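Local atomic coordinates of cytosolic IMP-GMP specific 5'-nucleotidase (Legionella pneumophila subsp. pneumophila, PDB entry 4OHF), a protein that probably hydrolyses purine nucleoside 5'-monophosphates such as IMP and GMP, as a magnesium-binding cytosolic nucleotidase of the HAD clan. Residues L72-K77 with A131-Y136; S76-I81 with K106-S111; L82-Y87 with I112-G117; L92-T97 with N403-R408. One frame throughout, in Å; residues are numbered along the deposited sequence.

Contact 1: residues L72-K77 with A131-Y136; sequences LVIDSK and AFCILY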
# COMPACT_ATOMS: atom_id res chain seq x y z
N LEU B 72 -6.03 -18.48 -17.25
CA LEU B 72 -6.15 -17.19 -17.91
C LEU B 72 -6.38 -16.04 -16.95
O LEU B 72 -6.87 -16.24 -15.83
CB LEU B 72 -7.26 -17.23 -18.96
CG LEU B 72 -7.12 -18.34 -20.01
CD1 LEU B 72 -8.16 -18.13 -21.11
CD2 LEU B 72 -5.69 -18.35 -20.58
N VAL B 73 -6.04 -14.84 -17.40
CA VAL B 73 -6.20 -13.63 -16.60
C VAL B 73 -7.18 -12.65 -17.25
O VAL B 73 -7.12 -12.40 -18.46
CB VAL B 73 -4.86 -12.89 -16.41
CG1 VAL B 73 -5.09 -11.58 -15.69
CG2 VAL B 73 -3.86 -13.77 -15.67
N ILE B 74 -8.06 -12.07 -16.45
CA ILE B 74 -9.02 -11.11 -16.99
C ILE B 74 -8.64 -9.65 -16.74
O ILE B 74 -8.41 -9.23 -15.61
CB ILE B 74 -10.43 -11.36 -16.43
CG1 ILE B 74 -10.98 -12.67 -17.01
CG2 ILE B 74 -11.34 -10.19 -16.78
CD1 ILE B 74 -12.44 -12.95 -16.65
N ASP B 75 -8.54 -8.90 -17.83
CA ASP B 75 -8.22 -7.48 -17.78
C ASP B 75 -9.57 -6.78 -17.85
O ASP B 75 -10.06 -6.47 -18.93
CB ASP B 75 -7.35 -7.09 -18.98
CG ASP B 75 -7.04 -5.61 -19.05
OD1 ASP B 75 -6.16 -5.22 -19.85
OD2 ASP B 75 -7.68 -4.82 -18.31
N SER B 76 -10.19 -6.58 -16.68
CA SER B 76 -11.51 -5.97 -16.60
C SER B 76 -11.54 -4.57 -17.19
O SER B 76 -12.53 -4.17 -17.81
CB SER B 76 -11.99 -5.94 -15.14
OG SER B 76 -11.00 -5.37 -14.29
N LYS B 77 -10.45 -3.84 -17.02
CA LYS B 77 -10.35 -2.49 -17.53
C LYS B 77 -10.69 -2.44 -19.02
O LYS B 77 -11.56 -1.68 -19.44
CB LYS B 77 -8.94 -1.96 -17.29
CG LYS B 77 -8.63 -0.58 -17.87
CD LYS B 77 -7.11 -0.39 -17.95
CE LYS B 77 -6.68 0.93 -18.56
NZ LYS B 77 -5.23 0.89 -18.92
N ALA B 131 -15.57 -20.94 -16.79
CA ALA B 131 -16.90 -20.46 -17.13
C ALA B 131 -16.86 -18.92 -17.14
O ALA B 131 -17.41 -18.27 -18.04
CB ALA B 131 -17.92 -20.94 -16.12
N PHE B 132 -16.19 -18.35 -16.14
CA PHE B 132 -16.08 -16.91 -16.04
C PHE B 132 -15.52 -16.32 -17.33
O PHE B 132 -16.09 -15.38 -17.88
CB PHE B 132 -15.16 -16.53 -14.87
CG PHE B 132 -15.29 -15.09 -14.43
CD1 PHE B 132 -15.16 -14.05 -15.34
CD2 PHE B 132 -15.54 -14.78 -13.09
CE1 PHE B 132 -15.26 -12.71 -14.93
CE2 PHE B 132 -15.65 -13.45 -12.67
CZ PHE B 132 -15.51 -12.41 -13.59
N CYS B 133 -14.41 -16.89 -17.81
CA CYS B 133 -13.77 -16.42 -19.03
C CYS B 133 -14.66 -16.50 -20.25
O CYS B 133 -14.78 -15.53 -21.00
CB CYS B 133 -12.48 -17.20 -19.30
SG CYS B 133 -11.10 -16.73 -18.23
N ILE B 134 -15.28 -17.65 -20.46
CA ILE B 134 -16.16 -17.82 -21.61
C ILE B 134 -17.30 -16.79 -21.56
O ILE B 134 -17.53 -16.06 -22.53
CB ILE B 134 -16.77 -19.22 -21.65
CG1 ILE B 134 -15.66 -20.25 -21.86
CG2 ILE B 134 -17.81 -19.29 -22.76
CD1 ILE B 134 -16.14 -21.68 -21.77
N LEU B 135 -17.99 -16.73 -20.43
CA LEU B 135 -19.08 -15.78 -20.28
C LEU B 135 -18.60 -14.34 -20.49
O LEU B 135 -19.15 -13.62 -21.32
CB LEU B 135 -19.72 -15.91 -18.90
CG LEU B 135 -20.92 -14.97 -18.68
CD1 LEU B 135 -21.93 -15.23 -19.77
CD2 LEU B 135 -21.55 -15.20 -17.32
N TYR B 136 -17.57 -13.92 -19.75
CA TYR B 136 -17.06 -12.57 -19.87
C TYR B 136 -16.70 -12.25 -21.31
O TYR B 136 -16.98 -11.17 -21.81
CB TYR B 136 -15.82 -12.38 -19.00
CG TYR B 136 -15.34 -10.95 -18.96
CD1 TYR B 136 -16.07 -9.96 -18.31
CD2 TYR B 136 -14.14 -10.58 -19.57
CE1 TYR B 136 -15.63 -8.64 -18.26
CE2 TYR B 136 -13.69 -9.26 -19.53
CZ TYR B 136 -14.44 -8.30 -18.87
OH TYR B 136 -13.99 -6.99 -18.85
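Ile74 is the centre of the apolar packing here, with Tyr136 and Cys133 as its main partners; Phe132 has a smaller share, the CD1 methyl of Ile74 lying against the CD1–CE1 side of its ring at a slant. Cys133 fills the other part of this hydrophobic layer, its SG 3.9 Å from Leu72 CB and 4.2 Å from Ile74 CG1. A second kind of interaction is CH-pi. The branch methyl CG2 of Ile74 stands over a face of Tyr136, 4.2 Å from the ring centroid and 29° off its normal, nearest to CE2 at 3.7 Å. The first torsion (chi1 -70°) sets CG2 anti to the backbone N, where it meets Tyr136, and chi2 (-174°) extends CD1 beyond CG1 to Phe132. The polar component is small: Tyr136 OH comes to 3.3 Å from Ser76 O; its weak hydrogen bond goes to Tyr153 O. The result is a mainly hydrophobic helix-on-sheet contact, in which the axes of strand 73-75 and of the 131-136 part of helix 129-143 approach to 9.7 Å. Strand 73-75 is flanked in its antiparallel sheet by strands 80-84 and 121-122, whereas the helix is also packed by helices 33-51 and 153-170.

Contact 2: residues S76-I81 with K106-S111; sequences SKNGNI and KKIYRS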
# COMPACT_ATOMS: atom_id res chain seq x y z
N SER B 76 -10.19 -6.58 -16.68
CA SER B 76 -11.51 -5.97 -16.60
C SER B 76 -11.54 -4.57 -17.19
O SER B 76 -12.53 -4.17 -17.81
CB SER B 76 -11.99 -5.94 -15.14
OG SER B 76 -11.00 -5.37 -14.29
N LYS B 77 -10.45 -3.84 -17.02
CA LYS B 77 -10.35 -2.49 -17.53
C LYS B 77 -10.69 -2.44 -19.02
O LYS B 77 -11.56 -1.68 -19.44
CB LYS B 77 -8.94 -1.96 -17.29
CG LYS B 77 -8.63 -0.58 -17.87
CD LYS B 77 -7.11 -0.39 -17.95
CE LYS B 77 -6.68 0.93 -18.56
NZ LYS B 77 -5.23 0.89 -18.92
N ASN B 78 -10.02 -3.26 -19.82
CA ASN B 78 -10.25 -3.24 -21.26
C ASN B 78 -11.05 -4.41 -21.84
O ASN B 78 -11.03 -4.63 -23.06
CB ASN B 78 -8.91 -3.15 -21.98
CG ASN B 78 -8.00 -2.13 -21.35
OD1 ASN B 78 -8.40 -0.99 -21.13
ND2 ASN B 78 -6.76 -2.53 -21.06
N GLY B 79 -11.74 -5.16 -20.99
CA GLY B 79 -12.52 -6.29 -21.46
C GLY B 79 -11.71 -7.30 -22.26
O GLY B 79 -12.16 -7.79 -23.29
N ASN B 80 -10.51 -7.60 -21.78
CA ASN B 80 -9.63 -8.56 -22.46
C ASN B 80 -9.28 -9.77 -21.59
O ASN B 80 -9.40 -9.73 -20.36
CB ASN B 80 -8.32 -7.87 -22.89
CG ASN B 80 -8.56 -6.73 -23.86
OD1 ASN B 80 -9.35 -6.84 -24.80
ND2 ASN B 80 -7.85 -5.62 -23.65
N ILE B 81 -8.84 -10.84 -22.24
CA ILE B 81 -8.45 -12.05 -21.54
C ILE B 81 -7.03 -12.38 -21.95
O ILE B 81 -6.73 -12.44 -23.14
CB ILE B 81 -9.39 -13.22 -21.88
CG1 ILE B 81 -10.83 -12.85 -21.49
CG2 ILE B 81 -8.94 -14.48 -21.14
CD1 ILE B 81 -11.85 -13.96 -21.79
N LYS B 106 0.66 -4.31 -28.41
CA LYS B 106 1.66 -3.34 -27.97
C LYS B 106 1.07 -1.95 -27.85
O LYS B 106 1.55 -1.13 -27.07
CB LYS B 106 2.85 -3.32 -28.92
CG LYS B 106 3.96 -4.28 -28.48
CD LYS B 106 4.45 -3.93 -27.06
CE LYS B 106 5.40 -4.99 -26.50
NZ LYS B 106 6.59 -5.20 -27.38
N LYS B 107 0.01 -1.68 -28.61
CA LYS B 107 -0.64 -0.38 -28.54
C LYS B 107 -1.35 -0.26 -27.20
O LYS B 107 -1.21 0.75 -26.50
CB LYS B 107 -1.68 -0.24 -29.66
CG LYS B 107 -1.13 -0.48 -31.06
CD LYS B 107 -0.03 0.51 -31.43
CE LYS B 107 0.43 0.28 -32.86
NZ LYS B 107 -0.71 0.39 -33.81
N ILE B 108 -2.11 -1.30 -26.84
CA ILE B 108 -2.87 -1.33 -25.60
C ILE B 108 -2.07 -1.41 -24.29
O ILE B 108 -2.34 -0.66 -23.36
CB ILE B 108 -3.87 -2.52 -25.58
CG1 ILE B 108 -4.81 -2.42 -26.78
CG2 ILE B 108 -4.68 -2.51 -24.28
CD1 ILE B 108 -5.89 -3.50 -26.81
N TYR B 109 -1.09 -2.31 -24.22
CA TYR B 109 -0.33 -2.47 -22.99
C TYR B 109 0.97 -1.70 -22.87
O TYR B 109 1.55 -1.61 -21.78
CB TYR B 109 -0.11 -3.95 -22.70
CG TYR B 109 -1.42 -4.69 -22.57
CD1 TYR B 109 -2.01 -5.31 -23.67
CD2 TYR B 109 -2.13 -4.67 -21.38
CE1 TYR B 109 -3.27 -5.87 -23.58
CE2 TYR B 109 -3.40 -5.22 -21.28
CZ TYR B 109 -3.96 -5.82 -22.39
OH TYR B 109 -5.24 -6.34 -22.32
N ARG B 110 1.44 -1.14 -23.98
CA ARG B 110 2.67 -0.35 -23.99
C ARG B 110 3.76 -1.06 -23.18
O ARG B 110 4.50 -0.44 -22.42
CB ARG B 110 2.40 1.03 -23.38
CG ARG B 110 3.14 2.17 -24.06
CD ARG B 110 2.44 2.62 -25.32
NE ARG B 110 1.11 3.15 -25.03
CZ ARG B 110 0.32 3.74 -25.92
NH1 ARG B 110 0.72 3.89 -27.18
NH2 ARG B 110 -0.88 4.20 -25.56
N SER B 111 3.83 -2.38 -23.36
CA SER B 111 4.79 -3.23 -22.68
C SER B 111 4.39 -4.67 -22.98
O SER B 111 3.35 -4.92 -23.60
CB SER B 111 4.75 -2.99 -21.16
OG SER B 111 5.70 -3.79 -20.49
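Tyr109 presents its hydroxyl end to Asn80, and its ring carries Ile108 CG2 on one face, 3.7 Å above the plane and displaced toward the rim. The Asn80 amide approaches this ring obliquely, the two planes 63° apart, and the side chains pass each other in opposite directions. The CB carbon of Asn80 lies 3.5 Å from Tyr109 OH, which places the phenol beside the base of the asparagine. A second amide, that of Asn78, slides past Ile108, with ND2 3.8 Å from the CG2 methyl; the same methyl therefore meets both the tyrosine ring and the asparagine. The first of these segments turns the chain from strand 73-75 into strand 80-84, and the hairpin closes with a G1 beta bulge in which Gly79 and Asn80 both face Asp75. Gly79 has positive phi (55°), a conformation that favours glycine. Asp75 ties the turn to the helix: one carboxylate oxygen, OD2, accepts from Asn78 N, while the other, OD1, is hydrogen-bonded to Tyr109 OH. The phenol thus gains a polar partner at the point where helix 102-109 ends, just before Arg110 leaves helical geometry with phi of 44°.

Contact 3: residues L82-Y87 with I112-G117; sequences LKLSRY and IYVDLG. With 5GP (guanosine-5'-monophosphate), chain E.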
# COMPACT_ATOMS: atom_id res chain seq x y z
N LEU B 82 -6.16 -12.60 -20.97
CA LEU B 82 -4.75 -12.85 -21.24
C LEU B 82 -4.14 -14.18 -20.81
O LEU B 82 -4.54 -14.77 -19.80
CB LEU B 82 -3.93 -11.73 -20.60
CG LEU B 82 -4.52 -10.31 -20.69
CD1 LEU B 82 -3.63 -9.36 -19.94
CD2 LEU B 82 -4.66 -9.87 -22.15
N LYS B 83 -3.15 -14.62 -21.58
CA LYS B 83 -2.38 -15.84 -21.34
C LYS B 83 -1.00 -15.27 -20.94
O LYS B 83 -0.28 -14.74 -21.78
CB LYS B 83 -2.22 -16.65 -22.63
CG LYS B 83 -2.25 -18.18 -22.51
CD LYS B 83 -1.17 -18.77 -21.63
CE LYS B 83 -1.21 -20.30 -21.64
NZ LYS B 83 -0.92 -20.87 -22.98
N LEU B 84 -0.64 -15.38 -19.67
CA LEU B 84 0.63 -14.83 -19.20
C LEU B 84 1.73 -15.86 -18.94
O LEU B 84 1.46 -17.03 -18.72
CB LEU B 84 0.40 -14.03 -17.92
CG LEU B 84 -0.04 -12.56 -18.00
CD1 LEU B 84 -0.91 -12.30 -19.21
CD2 LEU B 84 -0.76 -12.24 -16.72
N SER B 85 2.97 -15.39 -18.97
CA SER B 85 4.13 -16.24 -18.71
C SER B 85 4.32 -16.13 -17.22
O SER B 85 3.67 -15.31 -16.58
CB SER B 85 5.37 -15.69 -19.40
OG SER B 85 5.81 -14.51 -18.74
N ARG B 86 5.23 -16.92 -16.66
CA ARG B 86 5.44 -16.87 -15.22
C ARG B 86 5.83 -15.49 -14.70
O ARG B 86 5.60 -15.18 -13.54
CB ARG B 86 6.49 -17.90 -14.77
CG ARG B 86 7.91 -17.62 -15.20
CD ARG B 86 8.89 -17.92 -14.05
NE ARG B 86 8.81 -19.30 -13.56
CZ ARG B 86 8.52 -19.63 -12.30
NH1 ARG B 86 8.29 -18.69 -11.40
NH2 ARG B 86 8.47 -20.91 -11.94
N TYR B 87 6.41 -14.65 -15.56
CA TYR B 87 6.80 -13.32 -15.12
C TYR B 87 5.81 -12.26 -15.57
O TYR B 87 6.09 -11.07 -15.52
CB TYR B 87 8.21 -12.97 -15.62
CG TYR B 87 9.27 -13.83 -14.97
CD1 TYR B 87 10.26 -14.46 -15.73
CD2 TYR B 87 9.25 -14.06 -13.59
CE1 TYR B 87 11.19 -15.29 -15.14
CE2 TYR B 87 10.18 -14.89 -12.99
CZ TYR B 87 11.14 -15.51 -13.78
OH TYR B 87 12.02 -16.38 -13.19
N ILE B 112 5.23 -5.62 -22.57
CA ILE B 112 4.92 -7.02 -22.78
C ILE B 112 4.51 -7.61 -21.43
O ILE B 112 3.83 -8.64 -21.36
CB ILE B 112 6.14 -7.80 -23.35
CG1 ILE B 112 5.71 -9.20 -23.80
CG2 ILE B 112 7.24 -7.89 -22.30
CD1 ILE B 112 4.75 -9.23 -24.98
N TYR B 113 4.92 -6.94 -20.36
CA TYR B 113 4.62 -7.37 -19.00
C TYR B 113 3.44 -6.61 -18.39
O TYR B 113 3.25 -5.43 -18.68
CB TYR B 113 5.84 -7.19 -18.09
CG TYR B 113 7.13 -7.82 -18.59
CD1 TYR B 113 8.16 -7.03 -19.10
CD2 TYR B 113 7.34 -9.20 -18.52
CE1 TYR B 113 9.36 -7.59 -19.53
CE2 TYR B 113 8.53 -9.77 -18.95
CZ TYR B 113 9.54 -8.96 -19.46
OH TYR B 113 10.73 -9.51 -19.88
N VAL B 114 2.66 -7.28 -17.55
CA VAL B 114 1.51 -6.67 -16.90
C VAL B 114 1.69 -6.80 -15.39
O VAL B 114 2.27 -7.78 -14.92
CB VAL B 114 0.17 -7.37 -17.30
CG1 VAL B 114 -0.01 -7.30 -18.81
CG2 VAL B 114 0.17 -8.81 -16.84
N ASP B 115 1.20 -5.83 -14.64
CA ASP B 115 1.35 -5.86 -13.19
C ASP B 115 0.10 -6.46 -12.56
O ASP B 115 -0.93 -5.79 -12.48
CB ASP B 115 1.55 -4.45 -12.65
CG ASP B 115 2.12 -4.44 -11.25
OD1 ASP B 115 1.77 -5.33 -10.45
OD2 ASP B 115 2.91 -3.52 -10.94
N LEU B 116 0.20 -7.71 -12.11
CA LEU B 116 -0.94 -8.38 -11.48
C LEU B 116 -1.30 -7.68 -10.19
O LEU B 116 -2.41 -7.82 -9.69
CB LEU B 116 -0.63 -9.86 -11.20
CG LEU B 116 -0.43 -10.85 -12.36
CD1 LEU B 116 -1.64 -10.84 -13.28
CD2 LEU B 116 0.83 -10.48 -13.15
N GLY B 117 -0.35 -6.91 -9.67
CA GLY B 117 -0.59 -6.16 -8.44
C GLY B 117 -1.73 -5.17 -8.66
O GLY B 117 -2.51 -4.90 -7.76
P 5GP E . 8.61 -9.49 -5.42
O1P 5GP E . 8.35 -9.33 -3.96
O2P 5GP E . 9.42 -10.74 -5.71
O3P 5GP E . 9.30 -8.28 -6.03
O5' 5GP E . 7.20 -9.58 -6.20
C5' 5GP E . 6.25 -10.60 -5.90
C4' 5GP E . 5.82 -11.33 -7.17
O4' 5GP E . 6.85 -11.93 -7.95
C3' 5GP E . 4.80 -12.48 -6.98
O3' 5GP E . 3.53 -12.07 -6.40
C2' 5GP E . 4.71 -12.99 -8.40
O2' 5GP E . 3.60 -12.33 -9.10
C1' 5GP E . 6.12 -12.68 -8.99
N9 5GP E . 6.91 -13.93 -9.37
C8 5GP E . 6.85 -14.64 -10.51
N7 5GP E . 7.72 -15.70 -10.48
C5 5GP E . 8.34 -15.64 -9.27
C6 5GP E . 9.33 -16.42 -8.62
O6 5GP E . 9.81 -17.42 -9.20
N1 5GP E . 9.75 -16.06 -7.35
C2 5GP E . 9.24 -14.99 -6.70
N2 5GP E . 9.67 -14.66 -5.46
N3 5GP E . 8.27 -14.21 -7.31
C4 5GP E . 7.83 -14.52 -8.58
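Leu82-Tyr87 runs out of strand 80-84 at 98° to the course of Tyr113-Leu116, and the backbones come nearest at Tyr87 and Tyr113, whose CA atoms are 7.4 Å apart. The strand belongs to a five-stranded antiparallel sheet, and its exit is shaped by an ST turn: Ser85 OG accepts from Tyr87 N at 3.2 Å. Across the contact the chemistry is apolar. Leu84 and Val114 meet tip to tip, CD2 to CG2 at 3.6 Å, and the same Leu84 CD2 also meets the end of Leu116, 3.8 Å from its CD1. Leu82 adds a looser approach to Val114.

Beyond this layer the turn delivers Arg86 and Tyr87 to GMP. The chain of Arg86, bent at chi2 and chi3, brings NH1 to the purine. There it makes a weak hydrogen bond of 3.2 Å to GMP N7, which lies at the guanidinium edge; NE is held by a salt bridge to Glu416. Tyr87 CE2 lies 3.6 Å from GMP N7, and its hydroxyl bonds to Asp424 of the second subunit. Since Arg86 of that subunit also bonds to the nucleotide, GMP bridges two chains, consistent with a regulatory site distinct from the magnesium centre of Asp23, Asp25 and Asp303. At the end of 112-117 an Asx turn forms: Gly117 N meets Asp115 OD1 on its anti side, 2.8 Å away and 21° out of the carboxylate plane.

Contact 4: residues L92-T97 with N403-R408; sequences LSYHGT and NPKWER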
# COMPACT_ATOMS: atom_id res chain seq x y z
N LEU B 92 -0.32 -14.29 -25.26
CA LEU B 92 -1.39 -14.03 -26.21
C LEU B 92 -2.61 -13.43 -25.53
O LEU B 92 -2.83 -13.62 -24.34
CB LEU B 92 -1.72 -15.29 -27.02
CG LEU B 92 -2.08 -16.61 -26.36
CD1 LEU B 92 -3.47 -16.50 -25.79
CD2 LEU B 92 -2.04 -17.72 -27.40
N SER B 93 -3.39 -12.68 -26.29
CA SER B 93 -4.57 -12.02 -25.75
C SER B 93 -5.76 -11.94 -26.69
O SER B 93 -5.63 -12.01 -27.91
CB SER B 93 -4.19 -10.61 -25.29
OG SER B 93 -3.67 -9.85 -26.36
N TYR B 94 -6.94 -11.80 -26.09
CA TYR B 94 -8.18 -11.69 -26.82
C TYR B 94 -9.06 -10.59 -26.21
O TYR B 94 -9.02 -10.34 -25.00
CB TYR B 94 -8.97 -13.01 -26.77
CG TYR B 94 -8.43 -14.15 -27.61
CD1 TYR B 94 -7.22 -14.77 -27.31
CD2 TYR B 94 -9.15 -14.63 -28.71
CE1 TYR B 94 -6.73 -15.83 -28.07
CE2 TYR B 94 -8.67 -15.69 -29.48
CZ TYR B 94 -7.47 -16.29 -29.16
OH TYR B 94 -6.98 -17.32 -29.94
N HIS B 95 -9.82 -9.90 -27.06
CA HIS B 95 -10.76 -8.90 -26.59
C HIS B 95 -12.08 -9.61 -26.87
O HIS B 95 -12.52 -9.68 -28.01
CB HIS B 95 -10.68 -7.61 -27.42
CG HIS B 95 -11.65 -6.56 -26.98
ND1 HIS B 95 -11.47 -5.80 -25.84
CD2 HIS B 95 -12.83 -6.16 -27.51
CE1 HIS B 95 -12.50 -4.99 -25.69
NE2 HIS B 95 -13.34 -5.19 -26.69
N GLY B 96 -12.67 -10.18 -25.83
CA GLY B 96 -13.89 -10.93 -26.03
C GLY B 96 -13.51 -12.23 -26.71
O GLY B 96 -12.67 -12.97 -26.21
N THR B 97 -14.11 -12.50 -27.87
CA THR B 97 -13.81 -13.72 -28.60
C THR B 97 -12.76 -13.45 -29.66
O THR B 97 -12.04 -14.35 -30.09
CB THR B 97 -15.06 -14.27 -29.31
OG1 THR B 97 -16.09 -14.52 -28.34
CG2 THR B 97 -14.74 -15.57 -30.04
N ASN B 403 -5.56 -26.91 -27.05
CA ASN B 403 -6.64 -25.96 -27.23
C ASN B 403 -6.26 -24.93 -28.30
O ASN B 403 -5.27 -24.21 -28.17
CB ASN B 403 -6.92 -25.28 -25.88
CG ASN B 403 -7.95 -24.18 -25.98
OD1 ASN B 403 -7.68 -23.12 -26.55
ND2 ASN B 403 -9.14 -24.43 -25.44
N PRO B 404 -7.04 -24.85 -29.40
CA PRO B 404 -6.75 -23.91 -30.48
C PRO B 404 -6.56 -22.44 -30.13
O PRO B 404 -5.70 -21.77 -30.72
CB PRO B 404 -7.91 -24.14 -31.47
CG PRO B 404 -8.97 -24.79 -30.67
CD PRO B 404 -8.21 -25.69 -29.73
N LYS B 405 -7.33 -21.92 -29.18
CA LYS B 405 -7.18 -20.53 -28.80
C LYS B 405 -6.07 -20.25 -27.80
O LYS B 405 -5.40 -19.21 -27.89
CB LYS B 405 -8.49 -20.00 -28.21
CG LYS B 405 -9.66 -19.89 -29.19
CD LYS B 405 -10.98 -19.52 -28.49
CE LYS B 405 -11.01 -18.08 -27.98
NZ LYS B 405 -12.32 -17.72 -27.30
N TRP B 406 -5.85 -21.16 -26.85
CA TRP B 406 -4.89 -20.89 -25.78
C TRP B 406 -3.65 -21.74 -25.61
O TRP B 406 -2.78 -21.40 -24.81
CB TRP B 406 -5.63 -20.85 -24.45
CG TRP B 406 -6.79 -19.95 -24.47
CD1 TRP B 406 -8.11 -20.29 -24.71
CD2 TRP B 406 -6.77 -18.54 -24.29
NE1 TRP B 406 -8.90 -19.16 -24.69
CE2 TRP B 406 -8.10 -18.08 -24.43
CE3 TRP B 406 -5.76 -17.62 -24.01
CZ2 TRP B 406 -8.44 -16.72 -24.31
CZ3 TRP B 406 -6.09 -16.28 -23.88
CH2 TRP B 406 -7.42 -15.85 -24.03
N GLU B 407 -3.54 -22.83 -26.35
CA GLU B 407 -2.38 -23.69 -26.22
C GLU B 407 -2.41 -24.36 -24.84
O GLU B 407 -3.49 -24.51 -24.27
CB GLU B 407 -1.10 -22.86 -26.43
CG GLU B 407 -0.81 -22.57 -27.91
CD GLU B 407 -0.11 -21.23 -28.16
OE1 GLU B 407 0.29 -20.97 -29.32
OE2 GLU B 407 0.04 -20.43 -27.20
N ARG B 408 -1.25 -24.74 -24.32
CA ARG B 408 -1.16 -25.43 -23.03
C ARG B 408 -1.42 -24.63 -21.77
O ARG B 408 -1.18 -23.42 -21.71
CB ARG B 408 0.21 -26.09 -22.88
CG ARG B 408 0.30 -27.43 -23.57
CD ARG B 408 1.72 -27.95 -23.60
NE ARG B 408 2.40 -27.52 -24.81
CZ ARG B 408 3.63 -27.89 -25.12
NH1 ARG B 408 4.30 -28.69 -24.30
NH2 ARG B 408 4.19 -27.47 -26.25
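Tyr94 and Trp406 form an oblique aromatic pair, their ring centroids 4.7 Å apart and planes at 42°. The side chains pass in opposite directions, and Tyr94 CD1 comes 3.5 Å from Trp406 CH2, while CE1 lies over the indole face, toward its rim. Lys405 lines the tyrosine with its aliphatic chain: CE comes 3.7 Å from Tyr94 CE2, and CB approaches the hydroxyl. Next to this, Leu92 places its CD2 methyl near Lys405 O and 3.4 Å from Glu407 OE2. An Asx motif helps shape the turn that carries the tryptophan: Asn403 OD1 accepts from Trp406 N at 2.7 Å, with a C=O...N angle of 145° and the donor tilted 24° from the carbonyl plane; Glu407 N also bonds to Asn403 O. This local turn lies in the loop after helix 374-399 and is packed against strand 90-95, joining parts of the chain far apart in sequence. In the next shell, Asp67 O accepts from both Trp406 NE1 and Lys405 NZ, fixing the indole and the lysine tip through one backbone oxygen. Glu407 is held by a salt bridge from OE1 to Arg91 NH2, and Lys83 NZ bonds to Trp406 O from the neighbouring strand.

In the fold
One antiparallel sheet underlies all four contacts, and their chemistry follows their place around it. Contact 1 is the buried one, an apolar helix-on-strand layer; contact 2, which shares Ser76 and Lys77 with it, is partly open at the hairpin end and more polar. Contacts 2 and 3 both use strand 80-84, but contact 3 combines a leucine-valine cluster, partly buried, with a ligand site at the subunit boundary. Contact 4, also partly buried, brings in a distant loop on the adjacent strand 90-95, and its Trp406 packs against Leu72 of contact 1. Backbone hydrogen bonds of Val73 with Leu82 and of Ile81 with Tyr94 join the strands of these contacts.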